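Local coordinates for glycerol dehydrogenase (Bacillus coagulans, PDB 6CSJ), which oxidises glycerol and probably related polyols with NAD+ as cofactor, and in this double mutant has gained D-lactate dehydrogenase activity, at residues 193-196 / 197-201. The protein carries 2 engineered substitutions. Sequence-based numbering, arbitrary orientation.
Sequences GRVT and EAAIA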
ATOM      1  N   GLY A 193     -19.595   1.749  -1.396  1.00 24.48           N
ATOM      2  CA  GLY A 193     -20.766   1.066  -0.865  1.00 21.34           C
ATOM      3  C   GLY A 193     -20.430   0.296   0.393  1.00 20.87           C
ATOM      4  O   GLY A 193     -19.348   0.468   0.977  1.00 20.48           O
ATOM      5  N   ARG A 194     -21.348  -0.574   0.782  1.00 20.75           N
ATOM      6  CA  ARG A 194     -21.106  -1.526   1.863  1.00 22.53           C
ATOM      7  C   ARG A 194     -20.244  -2.705   1.376  1.00 19.98           C
ATOM      8  O   ARG A 194     -19.974  -2.850   0.173  1.00 18.98           O
ATOM      9  CB  ARG A 194     -22.446  -1.977   2.484  1.00 21.14           C
ATOM     10  CG  ARG A 194     -23.199  -0.814   3.115  1.00 21.77           C
ATOM     11  CD  ARG A 194     -24.390  -1.256   3.947  1.00 24.27           C
ATOM     12  NE  ARG A 194     -25.337  -2.014   3.139  1.00 31.56           N
ATOM     13  CZ  ARG A 194     -25.862  -3.213   3.432  1.00 29.11           C
ATOM     14  NH1 ARG A 194     -25.610  -3.847   4.576  1.00 22.83           N
ATOM     15  NH2 ARG A 194     -26.724  -3.768   2.570  1.00 29.36           N
ATOM     16  N   VAL A 195     -19.821  -3.532   2.330  1.00 20.11           N
ATOM     17  CA  VAL A 195     -18.798  -4.549   2.095  1.00 18.32           C
ATOM     18  C   VAL A 195     -19.391  -5.833   1.509  1.00 18.36           C
ATOM     19  O   VAL A 195     -20.290  -6.429   2.083  1.00 19.73           O
ATOM     20  CB  VAL A 195     -18.014  -4.865   3.383  1.00 16.27           C
ATOM     21  CG1 VAL A 195     -16.972  -5.956   3.143  1.00 15.06           C
ATOM     22  CG2 VAL A 195     -17.348  -3.606   3.936  1.00 16.74           C
ATOM     23  N   THR A 196     -18.864  -6.247   0.354  1.00 17.39           N
ATOM     24  CA  THR A 196     -19.215  -7.534  -0.263  1.00 16.28           C
ATOM     25  C   THR A 196     -18.615  -8.708   0.517  1.00 16.46           C
ATOM     26  O   THR A 196     -17.618  -8.551   1.236  1.00 14.21           O
ATOM     27  CB  THR A 196     -18.702  -7.635  -1.717  1.00 14.97           C
ATOM     28  OG1 THR A 196     -17.271  -7.441  -1.748  1.00 14.57           O
ATOM     29  CG2 THR A 196     -19.388  -6.604  -2.605  1.00 14.51           C
ATOM     30  N   GLU A 197     -19.212  -9.886   0.339  1.00 17.21           N
ATOM     31  CA  GLU A 197     -18.637 -11.124   0.853  1.00 18.31           C
ATOM     32  C   GLU A 197     -17.270 -11.424   0.214  1.00 18.48           C
ATOM     33  O   GLU A 197     -16.345 -11.890   0.899  1.00 15.43           O
ATOM     34  CB  GLU A 197     -19.602 -12.296   0.640  1.00 22.54           C
ATOM     35  CG  GLU A 197     -20.912 -12.188   1.418  1.00 25.91           C
ATOM     36  CD  GLU A 197     -20.705 -11.893   2.910  1.00 31.35           C
ATOM     37  OE1 GLU A 197     -19.841 -12.532   3.555  1.00 32.47           O
ATOM     38  OE2 GLU A 197     -21.394 -10.994   3.441  1.00 38.44           O
ATOM     39  N   ALA A 198     -17.137 -11.122  -1.085  1.00 15.92           N
ATOM     40  CA  ALA A 198     -15.859 -11.272  -1.788  1.00 15.47           C
ATOM     41  C   ALA A 198     -14.725 -10.487  -1.110  1.00 15.17           C
ATOM     42  O   ALA A 198     -13.650 -11.036  -0.877  1.00 16.39           O
ATOM     43  CB  ALA A 198     -15.993 -10.858  -3.243  1.00 15.07           C
ATOM     44  N   ALA A 199     -14.971  -9.226  -0.768  1.00 15.12           N
ATOM     45  CA  ALA A 199     -13.913  -8.376  -0.199  1.00 16.19           C
ATOM     46  C   ALA A 199     -13.458  -8.810   1.195  1.00 14.86           C
ATOM     47  O   ALA A 199     -12.258  -8.799   1.494  1.00 16.07           O
ATOM     48  CB  ALA A 199     -14.355  -6.916  -0.178  1.00 20.14           C
ATOM     49  N   ILE A 200     -14.408  -9.189   2.047  1.00 15.97           N
ATOM     50  CA  ILE A 200     -14.073  -9.656   3.402  1.00 17.16           C
ATOM     51  C   ILE A 200     -13.338 -11.008   3.331  1.00 15.12           C
ATOM     52  O   ILE A 200     -12.381 -11.231   4.070  1.00 15.60           O
ATOM     53  CB  ILE A 200     -15.315  -9.655   4.360  1.00 19.39           C
ATOM     54  CG1 ILE A 200     -14.903  -9.791   5.822  1.00 20.90           C
ATOM     55  CG2 ILE A 200     -16.313 -10.755   4.030  1.00 22.11           C
ATOM     56  CD1 ILE A 200     -14.131  -8.607   6.356  1.00 20.87           C
ATOM     57  N   ALA A 201     -13.744 -11.873   2.408  1.00 15.52           N
ATOM     58  CA  ALA A 201     -13.038 -13.138   2.162  1.00 16.70           C
ATOM     59  C   ALA A 201     -11.588 -12.937   1.687  1.00 17.73           C
ATOM     60  O   ALA A 201     -10.685 -13.632   2.147  1.00 18.19           O
ATOM     61  CB  ALA A 201     -13.808 -13.984   1.166  1.00 17.37           C
TER
HETATM   62  O   HOH W   1     -22.046  -8.815   2.309  1.00 16.09           O
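Val195 leans its CG1 methyl against the first turn of the helix that follows, 4.2 Å from Ile200 CB and 4.3 Å from Ala199 CB. Thr182 and Lys183 of helix 175-185 touch the same valine, so it sits where the incoming loop, that helix and the start of helix 197-221 converge. Its carbonyl O takes a hydrogen bond from a water, 3.0 Å away, which also donates to Glu197 OE2; that carboxylate oxygen has a salt bridge to Lys183 as well, and the bend of the glutamate chain at chi2 helps turn OE2 toward this water and Lys183. Next comes Thr196, the N-cap of helix 197-221 in this iron-containing alcohol dehydrogenase family member. With chi1 at 57°, OG1 lies between its own backbone N and carbonyl carbon, facing the open first turn, and accepts from Ala199 N at 3.1 Å (N-H...O 153°). The methyl of Ala199 lies alongside, its CB 3.4 Å from Thr196 OG1. A valine in place of Thr196 would probably leave Ala199 N without this capping acceptor. One step on, Ile200 N donates to Thr196 O, nearly straight at 167° but weak at 3.4 Å, while Ile200 CG2 rests 3.8 Å from Thr196 O.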